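Long-range contacts in alpha-1,2-mannosidase (Bacteroides thetaiotaomicron, PDB 2WVY), which probably hydrolyses alpha-1,2-linked mannose from glycans as a calcium-dependent glycoside hydrolase of family 92: residues Gly37-Ser42 with Phe64-Gln69; Asp142-Val147 with Tyr218-Val223. All coordinates share one frame; numbering follows the deposited sequence.

Interaction 1: Gly37-Ser42 with Phe64-Gln69; sequences GMNFWS and FRQTHQ
Trp41 lays one face of its indole over the backbone and CB of Gln66. The CB of Gln66 stands 3.7 Å from the centroid of the six-membered Trp41 ring, only 16° off the ring normal, a CH-pi contact. The two residues face each other as a non-hydrogen-bonded antiparallel pair, which brings their CA atoms close. With chi1 at 174°, CG of Gln66 points opposite its own backbone nitrogen, and the extended chain carries the amide past the indole toward Asn39. There the amides of Asn39 and Gln66 stack, their planes 24° apart. They do not bond to each other; Ser235 OG bonds to both Asn39 OD1 and Gln66 NE2. A water in the plane of the indole joins the two main side chains, accepting from Trp41 NE1 at 3.0 Å and from Gln66 NE2 at 2.8 Å.

Past the strand end, His68 turns the edge of its imidazole to Met38 O. The bond from His68 ND1 to Met38 O is weak. On the face that carries Phe40 and Ser42, the methyl CG2 of Thr67 packs 3.9 Å from CB of Phe40. The hydroxyl of Thr67 accepts from Gln69 N in an ST turn. Asp76 takes the Thr67 hydroxyl and a salt bridge from Arg65, which also bonds to Thr79. Four backbone bonds tie the strands, the shortest from Thr67 N to Phe40 O at 2.7 Å.

The contact lies in the antiparallel beta structure of the N-terminal domain. Strand 60-67 has strand 40-44 as one partner and also pairs with strand 80-86, where Trp41 touches Ile82 before reaching Leu124 and Ala126 of strand 121-126, while Phe40 makes a cation-pi contact with Arg299.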
ATOM      1  N   GLY A  37     -18.459 -31.357 -22.764  1.00  6.37           N
ATOM      2  CA  GLY A  37     -18.793 -31.471 -24.198  1.00  6.34           C
ATOM      3  C   GLY A  37     -17.650 -31.115 -25.140  1.00  6.81           C
ATOM      4  O   GLY A  37     -16.884 -30.177 -24.880  1.00  6.43           O
ATOM      5  N   MET A  38     -17.548 -31.844 -26.253  1.00  6.94           N
ATOM      6  CA  MET A  38     -16.488 -31.600 -27.218  1.00  7.39           C
ATOM      7  C   MET A  38     -16.531 -30.183 -27.796  1.00  7.13           C
ATOM      8  O   MET A  38     -15.490 -29.574 -28.039  1.00  7.33           O
ATOM      9  CB  MET A  38     -16.528 -32.613 -28.368  1.00  7.75           C
ATOM     10  CG  MET A  38     -15.363 -32.409 -29.379  1.00  8.24           C
ATOM     11  SD  MET A  38     -15.260 -33.719 -30.622  1.00 10.78           S
ATOM     12  CE  MET A  38     -16.337 -33.069 -31.879  1.00  6.92           C
ATOM     13  N   ASN A  39     -17.730 -29.681 -28.053  1.00  6.59           N
ATOM     14  CA  ASN A  39     -17.880 -28.338 -28.592  1.00  6.47           C
ATOM     15  C   ASN A  39     -18.754 -27.507 -27.632  1.00  6.47           C
ATOM     16  O   ASN A  39     -19.843 -27.956 -27.227  1.00  6.62           O
ATOM     17  CB  ASN A  39     -18.527 -28.374 -29.995  1.00  6.21           C
ATOM     18  CG  ASN A  39     -17.689 -29.130 -31.052  1.00  6.73           C
ATOM     19  OD1 ASN A  39     -18.235 -29.859 -31.902  1.00 10.40           O
ATOM     20  ND2 ASN A  39     -16.391 -28.939 -31.026  1.00  4.98           N
ATOM     21  N   PHE A  40     -18.278 -26.318 -27.266  1.00  6.12           N
ATOM     22  CA  PHE A  40     -19.096 -25.329 -26.544  1.00  6.35           C
ATOM     23  C   PHE A  40     -19.641 -24.251 -27.494  1.00  6.56           C
ATOM     24  O   PHE A  40     -19.085 -24.001 -28.559  1.00  6.44           O
ATOM     25  CB  PHE A  40     -18.299 -24.631 -25.431  1.00  5.44           C
ATOM     26  CG  PHE A  40     -17.826 -25.551 -24.339  1.00  6.39           C
ATOM     27  CD1 PHE A  40     -18.395 -26.812 -24.166  1.00  6.26           C
ATOM     28  CD2 PHE A  40     -16.829 -25.150 -23.468  1.00  5.81           C
ATOM     29  CE1 PHE A  40     -17.955 -27.656 -23.160  1.00  5.89           C
ATOM     30  CE2 PHE A  40     -16.395 -25.990 -22.458  1.00  5.55           C
ATOM     31  CZ  PHE A  40     -16.957 -27.238 -22.308  1.00  5.48           C
ATOM     32  N   TRP A  41     -20.708 -23.583 -27.074  1.00  7.06           N
ATOM     33  CA  TRP A  41     -21.241 -22.443 -27.824  1.00  7.02           C
ATOM     34  C   TRP A  41     -21.342 -21.198 -26.929  1.00  7.51           C
ATOM     35  O   TRP A  41     -21.588 -21.304 -25.722  1.00  7.49           O
ATOM     36  CB  TRP A  41     -22.591 -22.811 -28.451  1.00  6.49           C
ATOM     37  CG  TRP A  41     -22.423 -23.790 -29.578  1.00  7.22           C
ATOM     38  CD1 TRP A  41     -22.246 -25.146 -29.477  1.00  7.75           C
ATOM     39  CD2 TRP A  41     -22.350 -23.479 -30.979  1.00  5.92           C
ATOM     40  NE1 TRP A  41     -22.083 -25.694 -30.740  1.00  7.06           N
ATOM     41  CE2 TRP A  41     -22.144 -24.686 -31.670  1.00  7.28           C
ATOM     42  CE3 TRP A  41     -22.446 -22.297 -31.712  1.00  8.37           C
ATOM     43  CZ2 TRP A  41     -22.032 -24.737 -33.062  1.00  7.17           C
ATOM     44  CZ3 TRP A  41     -22.335 -22.355 -33.097  1.00  7.28           C
ATOM     45  CH2 TRP A  41     -22.132 -23.563 -33.749  1.00  6.66           C
ATOM     46  N   SER A  42     -21.138 -20.020 -27.512  1.00  7.85           N
ATOM     47  CA  SER A  42     -21.224 -18.779 -26.740  1.00  7.71           C
ATOM     48  C   SER A  42     -21.519 -17.585 -27.639  1.00  7.17           C
ATOM     49  O   SER A  42     -21.050 -17.532 -28.773  1.00  7.11           O
ATOM     50  CB  SER A  42     -19.906 -18.536 -25.991  1.00  7.94           C
ATOM     51  OG  SER A  42     -19.931 -17.295 -25.298  1.00  8.49           O
ATOM     52  N   PHE A  64     -22.515 -16.078 -32.762  1.00  6.94           N
ATOM     53  CA  PHE A  64     -22.584 -17.143 -31.795  1.00  6.93           C
ATOM     54  C   PHE A  64     -21.556 -18.173 -32.223  1.00  7.00           C
ATOM     55  O   PHE A  64     -21.673 -18.744 -33.305  1.00  6.73           O
ATOM     56  CB  PHE A  64     -23.996 -17.716 -31.771  1.00  7.31           C
ATOM     57  CG  PHE A  64     -25.021 -16.725 -31.322  1.00  8.15           C
ATOM     58  CD1 PHE A  64     -25.296 -16.566 -29.966  1.00  8.26           C
ATOM     59  CD2 PHE A  64     -25.662 -15.904 -32.237  1.00  8.32           C
ATOM     60  CE1 PHE A  64     -26.232 -15.646 -29.527  1.00  8.40           C
ATOM     61  CE2 PHE A  64     -26.606 -14.957 -31.804  1.00  9.34           C
ATOM     62  CZ  PHE A  64     -26.889 -14.833 -30.441  1.00 10.21           C
ATOM     63  N   ARG A  65     -20.543 -18.372 -31.373  1.00  6.62           N
ATOM     64  CA  ARG A  65     -19.342 -19.132 -31.695  1.00  6.58           C
ATOM     65  C   ARG A  65     -19.432 -20.568 -31.227  1.00  7.10           C
ATOM     66  O   ARG A  65     -19.880 -20.832 -30.106  1.00  7.46           O
ATOM     67  CB  ARG A  65     -18.130 -18.504 -30.989  1.00  6.34           C
ATOM     68  CG  ARG A  65     -17.574 -17.202 -31.644  1.00  6.90           C
ATOM     69  CD  ARG A  65     -16.353 -17.464 -32.555  1.00  7.11           C
ATOM     70  NE  ARG A  65     -15.179 -17.861 -31.774  1.00  7.48           N
ATOM     71  CZ  ARG A  65     -14.475 -17.019 -31.017  1.00  8.41           C
ATOM     72  NH1 ARG A  65     -14.803 -15.726 -30.985  1.00  5.69           N
ATOM     73  NH2 ARG A  65     -13.430 -17.461 -30.312  1.00  7.83           N
ATOM     74  N   GLN A  66     -18.991 -21.495 -32.070  1.00  7.02           N
ATOM     75  CA  GLN A  66     -18.634 -22.812 -31.587  1.00  7.36           C
ATOM     76  C   GLN A  66     -17.226 -22.595 -31.113  1.00  7.65           C
ATOM     77  O   GLN A  66     -16.394 -22.168 -31.907  1.00  7.83           O
ATOM     78  CB  GLN A  66     -18.605 -23.841 -32.711  1.00  7.41           C
ATOM     79  CG  GLN A  66     -18.096 -25.206 -32.239  1.00  8.26           C
ATOM     80  CD  GLN A  66     -17.767 -26.164 -33.375  1.00  8.30           C
ATOM     81  OE1 GLN A  66     -16.713 -26.056 -34.010  1.00 10.48           O
ATOM     82  NE2 GLN A  66     -18.649 -27.123 -33.614  1.00  4.63           N
ATOM     83  N   THR A  67     -16.955 -22.863 -29.835  1.00  7.63           N
ATOM     84  CA  THR A  67     -15.671 -22.514 -29.239  1.00  7.70           C
ATOM     85  C   THR A  67     -15.045 -23.662 -28.425  1.00  7.63           C
ATOM     86  O   THR A  67     -15.751 -24.563 -27.959  1.00  7.43           O
ATOM     87  CB  THR A  67     -15.807 -21.243 -28.360  1.00  8.07           C
ATOM     88  OG1 THR A  67     -14.519 -20.875 -27.864  1.00  8.96           O
ATOM     89  CG2 THR A  67     -16.762 -21.478 -27.165  1.00  8.16           C
ATOM     90  N   HIS A  68     -13.721 -23.643 -28.270  1.00  7.17           N
ATOM     91  CA  HIS A  68     -13.060 -24.615 -27.397  1.00  7.39           C
ATOM     92  C   HIS A  68     -12.190 -23.921 -26.344  1.00  7.70           C
ATOM     93  O   HIS A  68     -11.458 -24.578 -25.593  1.00  8.17           O
ATOM     94  CB  HIS A  68     -12.233 -25.593 -28.238  1.00  6.92           C
ATOM     95  CG  HIS A  68     -13.012 -26.202 -29.358  1.00  6.58           C
ATOM     96  ND1 HIS A  68     -13.909 -27.235 -29.165  1.00  7.00           N
ATOM     97  CD2 HIS A  68     -13.096 -25.868 -30.666  1.00  5.65           C
ATOM     98  CE1 HIS A  68     -14.488 -27.532 -30.312  1.00  5.37           C
ATOM     99  NE2 HIS A  68     -14.006 -26.720 -31.241  1.00  8.34           N
ATOM    100  N   GLN A  69     -12.279 -22.595 -26.297  1.00  7.45           N
ATOM    101  CA  GLN A  69     -11.317 -21.791 -25.547  1.00  7.97           C
ATOM    102  C   GLN A  69     -11.338 -22.035 -24.040  1.00  8.35           C
ATOM    103  O   GLN A  69     -12.350 -21.802 -23.397  1.00  8.58           O
ATOM    104  CB  GLN A  69     -11.556 -20.305 -25.817  1.00  7.14           C
ATOM    105  CG  GLN A  69     -10.762 -19.396 -24.921  1.00  6.96           C
ATOM    106  CD  GLN A  69     -10.892 -17.946 -25.331  1.00  7.80           C
ATOM    107  OE1 GLN A  69     -10.600 -17.586 -26.484  1.00  7.59           O
ATOM    108  NE2 GLN A  69     -11.351 -17.102 -24.404  1.00  6.15           N
TER
HETATM  109  O   HOH W   1     -21.214 -27.792 -32.635  1.00 13.46           O

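Interaction 2: Asp142-Val147 with Tyr218-Val223; sequences DQYVVV and YLKFDV
Lys220 runs its aliphatic chain obliquely past the CE1 side of the Tyr144 ring and on to its hydroxyl. Its CD comes 3.7 Å from Tyr144 CE1. The chain is extended as far as CE and bends at the last torsion (chi4 -80°). The bend swings NZ over to Asp142 OD1 in a salt bridge of 3.3 Å, weak as a hydrogen bond. On the other side of Tyr144 sits Tyr218. The two side chains run alongside and point the same way, but the rings meet obliquely, their planes at 79°, with the CD1 atoms in contact. Tyr144 is thus wedged between a lysine chain and a second ring. CG2 of Val146 lies against CB of Tyr218.

This is an antiparallel pair in the N-terminal domain of the family 92 glycoside hydrolases, with strand 143-148 set between strands 80-86 and 216-221. On the face of Val145, CG2 of that valine presses against Phe221 CE2 at 3.8 Å. The bump of Phe221 also meets Phe188 and Leu229. Leu219 leans its CD2 on Val145 O and borders Val147.

Gln143 reaches along the neighbouring chain to close the end of the pair. Its amide takes both backbone groups of Val223. OE1 accepts from Val223 N at 2.7 Å. NE2 donates to Val223 O at 3.2 Å. The NE2 bond is nearly straight (172°), lies in the amide plane of Gln143 and meets Val223 O on a lone pair. This grip fixes the rotation of the amide. CB and CG2 of Val223 pack against OE1. A water bridges Gln143 N, Lys220 NZ and Phe221 O.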
ATOM      1  N   ASP A 142     -35.353  -7.555 -44.196  1.00 14.68           N
ATOM      2  CA  ASP A 142     -34.568  -8.633 -44.795  1.00 13.63           C
ATOM      3  C   ASP A 142     -34.064  -9.633 -43.727  1.00 12.23           C
ATOM      4  O   ASP A 142     -33.671  -9.233 -42.640  1.00 11.77           O
ATOM      5  CB  ASP A 142     -33.404  -8.043 -45.592  1.00 13.84           C
ATOM      6  CG  ASP A 142     -33.852  -7.424 -46.908  1.00 15.72           C
ATOM      7  OD1 ASP A 142     -34.900  -7.840 -47.438  1.00 15.94           O
ATOM      8  OD2 ASP A 142     -33.153  -6.529 -47.421  1.00 19.21           O
ATOM      9  N   GLN A 143     -34.071 -10.923 -44.049  1.00 11.03           N
ATOM     10  CA  GLN A 143     -33.694 -11.962 -43.096  1.00 10.42           C
ATOM     11  C   GLN A 143     -32.448 -12.719 -43.554  1.00 10.07           C
ATOM     12  O   GLN A 143     -32.477 -13.390 -44.583  1.00  9.93           O
ATOM     13  CB  GLN A 143     -34.824 -12.987 -42.919  1.00 10.49           C
ATOM     14  CG  GLN A 143     -36.208 -12.426 -42.657  1.00 10.59           C
ATOM     15  CD  GLN A 143     -37.282 -13.505 -42.761  1.00 12.02           C
ATOM     16  OE1 GLN A 143     -36.997 -14.659 -43.137  1.00 11.28           O
ATOM     17  NE2 GLN A 143     -38.525 -13.138 -42.432  1.00  8.89           N
ATOM     18  N   TYR A 144     -31.377 -12.651 -42.766  1.00  9.08           N
ATOM     19  CA  TYR A 144     -30.128 -13.314 -43.109  1.00  8.56           C
ATOM     20  C   TYR A 144     -29.589 -14.192 -42.000  1.00  8.15           C
ATOM     21  O   TYR A 144     -29.896 -13.990 -40.822  1.00  8.15           O
ATOM     22  CB  TYR A 144     -29.045 -12.284 -43.392  1.00  8.28           C
ATOM     23  CG  TYR A 144     -29.318 -11.376 -44.558  1.00  9.26           C
ATOM     24  CD1 TYR A 144     -29.061 -11.785 -45.857  1.00  9.86           C
ATOM     25  CD2 TYR A 144     -29.795 -10.087 -44.359  1.00 10.07           C
ATOM     26  CE1 TYR A 144     -29.307 -10.942 -46.931  1.00 10.30           C
ATOM     27  CE2 TYR A 144     -30.037  -9.237 -45.423  1.00  9.62           C
ATOM     28  CZ  TYR A 144     -29.792  -9.670 -46.698  1.00 10.18           C
ATOM     29  OH  TYR A 144     -30.021  -8.825 -47.748  1.00 11.88           O
ATOM     30  N   VAL A 145     -28.753 -15.151 -42.388  1.00  7.67           N
ATOM     31  CA  VAL A 145     -27.824 -15.768 -41.455  1.00  6.71           C
ATOM     32  C   VAL A 145     -26.438 -15.699 -42.074  1.00  6.62           C
ATOM     33  O   VAL A 145     -26.246 -16.080 -43.225  1.00  6.10           O
ATOM     34  CB  VAL A 145     -28.146 -17.248 -41.146  1.00  6.83           C
ATOM     35  CG1 VAL A 145     -27.043 -17.839 -40.291  1.00  5.50           C
ATOM     36  CG2 VAL A 145     -29.498 -17.395 -40.427  1.00  6.09           C
ATOM     37  N   VAL A 146     -25.471 -15.211 -41.311  1.00  6.19           N
ATOM     38  CA  VAL A 146     -24.101 -15.198 -41.770  1.00  5.76           C
ATOM     39  C   VAL A 146     -23.286 -16.266 -41.058  1.00  6.19           C
ATOM     40  O   VAL A 146     -23.389 -16.438 -39.826  1.00  5.80           O
ATOM     41  CB  VAL A 146     -23.432 -13.845 -41.526  1.00  5.73           C
ATOM     42  CG1 VAL A 146     -21.955 -13.949 -41.829  1.00  5.48           C
ATOM     43  CG2 VAL A 146     -24.076 -12.767 -42.386  1.00  5.24           C
ATOM     44  N   VAL A 147     -22.494 -16.998 -41.839  1.00  5.85           N
ATOM     45  CA  VAL A 147     -21.604 -18.006 -41.294  1.00  5.84           C
ATOM     46  C   VAL A 147     -20.189 -17.473 -41.465  1.00  6.29           C
ATOM     47  O   VAL A 147     -19.775 -17.106 -42.570  1.00  6.24           O
ATOM     48  CB  VAL A 147     -21.772 -19.390 -41.988  1.00  6.05           C
ATOM     49  CG1 VAL A 147     -20.747 -20.395 -41.459  1.00  5.22           C
ATOM     50  CG2 VAL A 147     -23.206 -19.950 -41.778  1.00  6.05           C
ATOM     51  N   TYR A 218     -23.328 -15.942 -46.576  1.00  8.80           N
ATOM     52  CA  TYR A 218     -24.627 -15.505 -46.105  1.00  9.05           C
ATOM     53  C   TYR A 218     -25.704 -16.325 -46.774  1.00  9.22           C
ATOM     54  O   TYR A 218     -25.518 -16.820 -47.892  1.00  8.77           O
ATOM     55  CB  TYR A 218     -24.857 -14.010 -46.347  1.00  9.10           C
ATOM     56  CG  TYR A 218     -25.242 -13.641 -47.764  1.00  9.82           C
ATOM     57  CD1 TYR A 218     -26.567 -13.747 -48.200  1.00 10.21           C
ATOM     58  CD2 TYR A 218     -24.285 -13.183 -48.668  1.00 10.35           C
ATOM     59  CE1 TYR A 218     -26.926 -13.397 -49.489  1.00 11.02           C
ATOM     60  CE2 TYR A 218     -24.631 -12.835 -49.963  1.00 10.77           C
ATOM     61  CZ  TYR A 218     -25.950 -12.945 -50.369  1.00 12.05           C
ATOM     62  OH  TYR A 218     -26.285 -12.605 -51.658  1.00 12.48           O
ATOM     63  N   LEU A 219     -26.820 -16.484 -46.063  1.00  9.15           N
ATOM     64  CA  LEU A 219     -28.030 -17.070 -46.619  1.00  9.11           C
ATOM     65  C   LEU A 219     -29.139 -16.085 -46.330  1.00  9.54           C
ATOM     66  O   LEU A 219     -29.154 -15.443 -45.265  1.00  9.81           O
ATOM     67  CB  LEU A 219     -28.381 -18.396 -45.944  1.00  8.68           C
ATOM     68  CG  LEU A 219     -27.387 -19.554 -45.832  1.00  9.71           C
ATOM     69  CD1 LEU A 219     -26.874 -19.966 -47.197  1.00  8.01           C
ATOM     70  CD2 LEU A 219     -26.219 -19.191 -44.912  1.00 10.27           C
ATOM     71  N   LYS A 220     -30.070 -15.969 -47.269  1.00  9.23           N
ATOM     72  CA  LYS A 220     -31.183 -15.056 -47.125  1.00  9.69           C
ATOM     73  C   LYS A 220     -32.481 -15.864 -47.101  1.00  9.66           C
ATOM     74  O   LYS A 220     -32.670 -16.750 -47.936  1.00  9.68           O
ATOM     75  CB  LYS A 220     -31.200 -14.058 -48.283  1.00  9.53           C
ATOM     76  CG  LYS A 220     -32.259 -12.972 -48.142  1.00  9.50           C
ATOM     77  CD  LYS A 220     -32.093 -11.933 -49.227  1.00 11.41           C
ATOM     78  CE  LYS A 220     -32.767 -10.613 -48.887  1.00 13.93           C
ATOM     79  NZ  LYS A 220     -34.238 -10.625 -49.127  1.00 16.67           N
ATOM     80  N   PHE A 221     -33.363 -15.578 -46.145  1.00  9.51           N
ATOM     81  CA  PHE A 221     -34.595 -16.362 -46.017  1.00  9.83           C
ATOM     82  C   PHE A 221     -35.858 -15.545 -46.245  1.00 10.51           C
ATOM     83  O   PHE A 221     -35.825 -14.325 -46.412  1.00 10.55           O
ATOM     84  CB  PHE A 221     -34.653 -17.083 -44.670  1.00  9.03           C
ATOM     85  CG  PHE A 221     -33.472 -17.947 -44.423  1.00  8.44           C
ATOM     86  CD1 PHE A 221     -33.478 -19.269 -44.817  1.00  7.38           C
ATOM     87  CD2 PHE A 221     -32.323 -17.424 -43.862  1.00  4.72           C
ATOM     88  CE1 PHE A 221     -32.364 -20.065 -44.615  1.00  6.53           C
ATOM     89  CE2 PHE A 221     -31.215 -18.222 -43.665  1.00  4.95           C
ATOM     90  CZ  PHE A 221     -31.243 -19.545 -44.035  1.00  4.45           C
ATOM     91  N   ASP A 222     -36.979 -16.236 -46.263  1.00 11.52           N
ATOM     92  CA  ASP A 222     -38.258 -15.565 -46.304  1.00 13.21           C
ATOM     93  C   ASP A 222     -39.219 -16.304 -45.375  1.00 13.45           C
ATOM     94  O   ASP A 222     -40.253 -16.806 -45.799  1.00 14.33           O
ATOM     95  CB  ASP A 222     -38.790 -15.518 -47.739  1.00 13.37           C
ATOM     96  CG  ASP A 222     -39.905 -14.491 -47.928  1.00 15.96           C
ATOM     97  OD1 ASP A 222     -40.114 -13.624 -47.044  1.00 16.82           O
ATOM     98  OD2 ASP A 222     -40.585 -14.571 -48.975  1.00 18.75           O
ATOM     99  N   VAL A 223     -38.871 -16.383 -44.100  1.00 13.55           N
ATOM    100  CA  VAL A 223     -39.728 -17.069 -43.156  1.00 13.51           C
ATOM    101  C   VAL A 223     -41.028 -16.291 -43.000  1.00 13.73           C
ATOM    102  O   VAL A 223     -41.009 -15.082 -42.808  1.00 13.51           O
ATOM    103  CB  VAL A 223     -39.025 -17.207 -41.803  1.00 13.38           C
ATOM    104  CG1 VAL A 223     -39.873 -18.018 -40.829  1.00 12.72           C
ATOM    105  CG2 VAL A 223     -37.648 -17.859 -42.001  1.00 12.39           C
TER
HETATM  106  O   HOH W   2     -35.473 -11.718 -46.333  1.00 12.77           O

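Overall arrangement
Interactions 1 and 2 both join antiparallel strands of the N-terminal domain. Their centres are 22 Å apart, and their nearest atoms about 7 Å, so they do not touch. Strand 80-86 connects them, as it pairs with 60-67 of interaction 1 and with 143-148 of interaction 2. Interaction 1 lies nearer the centre of the chain, and all its touching residues are buried. Its polar groups find further partners in the protein, such as Ser235 and Asp76. Interaction 2 lies farther out, about 37 Å from that centre. The face of Val145, Leu219 and Phe221 is largely apolar and packs on strands 182-188 and 229-236, with Gln143 polar at its end. Asp142 and Asp222 are exposed, Lys220 partly.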